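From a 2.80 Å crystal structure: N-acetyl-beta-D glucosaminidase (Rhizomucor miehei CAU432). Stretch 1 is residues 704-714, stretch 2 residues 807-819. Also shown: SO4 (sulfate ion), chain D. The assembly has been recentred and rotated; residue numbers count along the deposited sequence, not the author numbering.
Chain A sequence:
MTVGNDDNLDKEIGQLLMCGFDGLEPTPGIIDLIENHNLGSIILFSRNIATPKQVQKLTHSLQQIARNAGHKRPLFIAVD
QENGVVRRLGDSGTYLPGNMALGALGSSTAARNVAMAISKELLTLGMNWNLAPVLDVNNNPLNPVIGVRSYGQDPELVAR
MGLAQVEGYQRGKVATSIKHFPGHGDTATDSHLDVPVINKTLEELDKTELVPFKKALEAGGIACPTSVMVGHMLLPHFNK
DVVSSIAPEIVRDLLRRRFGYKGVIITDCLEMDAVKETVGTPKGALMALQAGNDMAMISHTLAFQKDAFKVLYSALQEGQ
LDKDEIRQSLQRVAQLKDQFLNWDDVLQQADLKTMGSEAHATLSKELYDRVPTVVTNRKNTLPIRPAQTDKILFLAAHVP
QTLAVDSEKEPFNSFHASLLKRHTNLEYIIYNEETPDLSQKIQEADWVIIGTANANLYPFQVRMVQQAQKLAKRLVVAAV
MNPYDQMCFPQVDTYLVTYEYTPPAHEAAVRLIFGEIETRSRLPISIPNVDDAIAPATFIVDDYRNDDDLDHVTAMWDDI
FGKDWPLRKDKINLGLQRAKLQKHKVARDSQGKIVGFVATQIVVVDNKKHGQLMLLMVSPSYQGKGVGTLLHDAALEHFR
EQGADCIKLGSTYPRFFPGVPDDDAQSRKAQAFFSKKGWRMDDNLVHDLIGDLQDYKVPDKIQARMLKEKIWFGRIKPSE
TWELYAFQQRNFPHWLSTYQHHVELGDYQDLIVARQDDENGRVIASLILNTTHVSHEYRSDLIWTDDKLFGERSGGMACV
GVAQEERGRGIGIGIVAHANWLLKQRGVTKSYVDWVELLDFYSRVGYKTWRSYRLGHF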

# COMPACT_ATOMS: atom_id res chain seq x y z
N ALA A 704 -16.15 60.68 10.58
CA ALA A 704 -17.45 61.33 10.77
C ALA A 704 -18.60 60.36 10.56
O ALA A 704 -19.56 60.35 11.33
N ARG A 705 -18.51 59.54 9.51
CA ARG A 705 -19.53 58.53 9.21
C ARG A 705 -19.65 57.51 10.35
O ARG A 705 -20.75 57.26 10.85
N MET A 706 -18.52 56.95 10.76
CA MET A 706 -18.52 55.97 11.85
C MET A 706 -18.92 56.58 13.18
O MET A 706 -19.54 55.91 14.01
N LEU A 707 -18.58 57.85 13.38
CA LEU A 707 -19.04 58.61 14.54
C LEU A 707 -20.55 58.78 14.48
O LEU A 707 -21.25 58.48 15.45
N LYS A 708 -21.06 59.23 13.34
CA LYS A 708 -22.50 59.43 13.15
C LYS A 708 -23.31 58.13 13.29
O LYS A 708 -24.37 58.13 13.90
N GLU A 709 -22.80 57.04 12.72
CA GLU A 709 -23.48 55.74 12.79
C GLU A 709 -23.36 55.07 14.17
O GLU A 709 -24.04 54.07 14.43
N LYS A 710 -22.50 55.62 15.03
CA LYS A 710 -22.26 55.10 16.38
C LYS A 710 -21.72 53.67 16.35
O LYS A 710 -22.24 52.77 17.02
N ILE A 711 -20.68 53.48 15.56
CA ILE A 711 -20.06 52.18 15.39
C ILE A 711 -18.88 52.04 16.36
O ILE A 711 -18.08 52.96 16.51
N TRP A 712 -18.79 50.89 17.01
CA TRP A 712 -17.68 50.57 17.91
C TRP A 712 -16.78 49.51 17.28
O TRP A 712 -17.26 48.49 16.81
N PHE A 713 -15.47 49.75 17.30
CA PHE A 713 -14.50 48.75 16.86
C PHE A 713 -13.69 48.22 18.03
O PHE A 713 -13.52 48.90 19.04
N GLY A 714 -13.18 47.00 17.89
CA GLY A 714 -12.28 46.41 18.88
C GLY A 714 -12.21 44.89 18.82
O GLY A 714 -12.94 44.25 18.07
N ARG A 807 -25.70 46.65 5.59
CA ARG A 807 -24.98 47.12 4.40
C ARG A 807 -25.40 48.55 4.05
O ARG A 807 -26.52 48.97 4.33
N GLY A 808 -24.47 49.29 3.45
CA GLY A 808 -24.75 50.65 2.97
C GLY A 808 -24.69 51.74 4.02
O GLY A 808 -25.22 52.83 3.81
N ARG A 809 -24.06 51.44 5.16
CA ARG A 809 -23.83 52.43 6.22
C ARG A 809 -22.37 52.89 6.24
O ARG A 809 -21.98 53.69 7.09
N GLY A 810 -21.57 52.38 5.31
CA GLY A 810 -20.15 52.74 5.21
C GLY A 810 -19.25 51.99 6.19
O GLY A 810 -18.08 52.35 6.35
N ILE A 811 -19.79 50.94 6.81
CA ILE A 811 -19.07 50.18 7.84
C ILE A 811 -17.86 49.45 7.27
O ILE A 811 -16.76 49.54 7.82
N GLY A 812 -18.07 48.72 6.18
CA GLY A 812 -17.00 47.97 5.53
C GLY A 812 -15.75 48.79 5.30
O GLY A 812 -14.64 48.34 5.58
N ILE A 813 -15.93 50.01 4.82
CA ILE A 813 -14.79 50.89 4.53
C ILE A 813 -14.24 51.42 5.85
O ILE A 813 -13.03 51.66 5.98
N GLY A 814 -15.14 51.61 6.82
CA GLY A 814 -14.76 52.00 8.16
C GLY A 814 -13.85 51.00 8.84
O GLY A 814 -12.74 51.33 9.24
N ILE A 815 -14.33 49.76 8.95
CA ILE A 815 -13.58 48.70 9.61
C ILE A 815 -12.24 48.41 8.92
O ILE A 815 -11.27 48.08 9.59
N VAL A 816 -12.19 48.55 7.61
CA VAL A 816 -10.93 48.41 6.89
C VAL A 816 -10.01 49.58 7.23
O VAL A 816 -8.82 49.39 7.48
N ALA A 817 -10.57 50.79 7.25
CA ALA A 817 -9.78 51.98 7.57
C ALA A 817 -9.25 51.90 8.99
O ALA A 817 -8.11 52.29 9.27
N HIS A 818 -10.07 51.36 9.88
CA HIS A 818 -9.66 51.12 11.25
C HIS A 818 -8.54 50.10 11.31
O HIS A 818 -7.55 50.29 12.02
N ALA A 819 -8.68 49.02 10.54
CA ALA A 819 -7.64 48.00 10.43
C ALA A 819 -6.30 48.59 9.99
O ALA A 819 -5.25 48.19 10.48

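A helix that packs closely against another segment often does so by giving up side chains where the two backbones come nearest, and the contact between residues 704-714 and 807-819 of this glucosaminidase is a clear example. The first stretch runs from a helix through a Schellman turn at K710 into a strand; the second is a glycine-rich loop leading into a helix that begins at I811. Strand and helix run in broadly the same direction, their axes inclined by 35° and 9.9 Å apart at closest approach, and together the stretches bury 575 Å².

Two glycines make room for side chains of the first stretch, M706 at G814 and R705 at G810, and apolar contacts form beside them. The CA atoms of M706 and G814 lie 6.6 Å apart, and a CB on G814 would fall 2.2 Å from M706 SD, a clash. Without it, M706 SD rests 3.6 Å from G814 CA. The CA-to-CB bond of M706 points sideways, but its chain, with chi1 at -108° between wells and chi2 p, brings its end inward, so that M706 CE lies 3.9 Å from I811 CG1. G810, at the N-cap position, is the second case: its positive phi already favours glycine, and a CB would stand 2.7 Å from R705 NH1. Further along, I711 (m, m) points toward the helix and places its CD1 3.7 Å from CD1 of I811, which is m, t.

Aromatic packing closes the other end. F713, chi1 m, points toward the helix and has the largest covered area of either stretch. Its CE1 lies 3.8 Å from I815 CB, while its CZ reaches the helix backbone, 3.7 Å from I815 N. H818, chi1 t, points back toward the strand. The two rings are oblique, with centroids 4.7 Å apart and planes at 31°, and the pairing is reciprocal: F713 CB sits over the face of the H818 ring, 3.6 Å from its centroid, and H818 CB sits over the face of the F713 ring, 4.3 Å from its centroid.

The polar link across the stretches is a salt bridge. E709 (m, m) points toward the loop, and its OE1 accepts hydrogen bonds from R809 NE at 3.2 Å and R809 NH2 at 3.3 Å. R809 leaves its backbone sideways and extends as m, t, p to bring its end to the acid. The carboxylate oxygen approaches the guanidinium edge, where the N-H groups point, leaving a face free for I711 CD1, 3.7 Å from R809 NH2. R705 (t, p, t) makes a different use of its guanidinium, laying one face over R809 O and G810 N; R705 NE is 3.5 Å from R809 O, but the angle is too poor for a hydrogen bond.

A sulfate ion, probably from the crystallisation liquor, occupies the loop at the start of the helix. G808 N donates to its O2 at 2.7 Å, supplemented by weak bonds to O1 from G808 N at 3.2 Å and I811 N at 3.4 Å. Backbone amides thus supply its hydrogen bonds here.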

# COMPACT_ATOMS: atom_id res chain seq x y z
CB ALA A 704 -17.58 62.51 9.82
CB ARG A 705 -19.21 57.82 7.89
CG ARG A 705 -20.33 56.94 7.34
CD ARG A 705 -21.28 57.71 6.44
NE ARG A 705 -22.04 56.82 5.56
CZ ARG A 705 -21.57 56.26 4.44
NH1 ARG A 705 -20.32 56.49 4.03
NH2 ARG A 705 -22.35 55.45 3.73
CB MET A 706 -17.16 55.26 11.98
CG MET A 706 -17.16 53.80 11.52
SD MET A 706 -17.55 53.53 9.79
CE MET A 706 -19.33 53.31 9.79
CB LEU A 707 -18.35 59.98 14.60
CG LEU A 707 -18.80 60.94 15.71
CD1 LEU A 707 -18.68 60.30 17.09
CD2 LEU A 707 -18.01 62.23 15.64
CB LYS A 708 -22.80 60.08 11.79
CG LYS A 708 -24.26 60.49 11.64
CD LYS A 708 -24.47 61.55 10.56
CE LYS A 708 -25.79 62.28 10.78
NZ LYS A 708 -26.02 63.36 9.78
CB GLU A 709 -22.95 54.81 11.70
CG GLU A 709 -23.24 55.27 10.27
CD GLU A 709 -24.69 55.12 9.85
OE1 GLU A 709 -25.51 54.59 10.64
OE2 GLU A 709 -25.02 55.54 8.71
CB LYS A 710 -23.51 55.20 17.26
CG LYS A 710 -24.11 56.60 17.35
CD LYS A 710 -24.60 56.94 18.75
CE LYS A 710 -25.57 55.90 19.32
NZ LYS A 710 -26.69 55.58 18.39
CB ILE A 711 -19.55 52.01 13.95
CG1 ILE A 711 -20.69 52.22 12.93
CG2 ILE A 711 -18.88 50.64 13.75
CD1 ILE A 711 -21.76 51.15 12.92
CB TRP A 712 -18.22 50.04 19.23
CG TRP A 712 -17.17 49.73 20.24
CD1 TRP A 712 -16.69 50.56 21.20
CD2 TRP A 712 -16.47 48.48 20.41
NE1 TRP A 712 -15.74 49.92 21.96
CE2 TRP A 712 -15.58 48.64 21.49
CE3 TRP A 712 -16.50 47.24 19.75
CZ2 TRP A 712 -14.73 47.62 21.93
CZ3 TRP A 712 -15.66 46.23 20.18
CH2 TRP A 712 -14.79 46.42 21.27
CB PHE A 713 -13.55 49.35 15.82
CG PHE A 713 -14.24 49.84 14.60
CD1 PHE A 713 -15.02 48.98 13.83
CD2 PHE A 713 -14.13 51.17 14.21
CE1 PHE A 713 -15.67 49.43 12.69
CE2 PHE A 713 -14.77 51.63 13.07
CZ PHE A 713 -15.54 50.76 12.31
CB ARG A 807 -25.21 46.16 3.23
CG ARG A 807 -24.59 44.79 3.44
CD ARG A 807 -24.93 43.80 2.32
NE ARG A 807 -26.27 43.23 2.45
CZ ARG A 807 -26.73 42.17 1.76
NH1 ARG A 807 -25.96 41.53 0.88
NH2 ARG A 807 -27.97 41.74 1.97
CB ARG A 809 -24.19 51.84 7.58
CG ARG A 809 -25.62 51.33 7.67
CD ARG A 809 -25.85 50.55 8.96
NE ARG A 809 -25.70 51.40 10.14
CZ ARG A 809 -25.49 50.96 11.37
NH1 ARG A 809 -25.40 49.65 11.62
NH2 ARG A 809 -25.37 51.83 12.37
CB ILE A 811 -19.99 49.15 8.53
CG1 ILE A 811 -21.05 49.88 9.36
CG2 ILE A 811 -19.18 48.20 9.41
CD1 ILE A 811 -22.12 48.98 9.95
CB ILE A 813 -15.16 52.08 3.60
CG1 ILE A 813 -16.12 51.65 2.48
CG2 ILE A 813 -13.89 52.68 2.99
CD1 ILE A 813 -17.58 52.02 2.70
CB ILE A 815 -14.40 47.40 9.73
CG1 ILE A 815 -13.74 46.45 10.73
CG2 ILE A 815 -14.58 46.73 8.38
CD1 ILE A 815 -14.62 45.28 11.11
CB VAL A 816 -11.14 48.31 5.36
CG1 VAL A 816 -9.84 48.52 4.60
CG2 VAL A 816 -11.72 46.95 5.00
CB ALA A 817 -10.62 53.24 7.37
CB HIS A 818 -10.84 50.64 12.08
CG HIS A 818 -10.59 50.67 13.55
ND1 HIS A 818 -10.32 49.54 14.29
CD2 HIS A 818 -10.54 51.71 14.42
CE1 HIS A 818 -10.13 49.87 15.55
NE2 HIS A 818 -10.26 51.18 15.66
CB ALA A 819 -8.06 46.90 9.47
S SO4 D . -20.95 48.71 3.30
O1 SO4 D . -21.50 48.90 4.67
O2 SO4 D . -21.99 49.08 2.32
O3 SO4 D . -20.58 47.29 3.09
O4 SO4 D . -19.77 49.58 3.11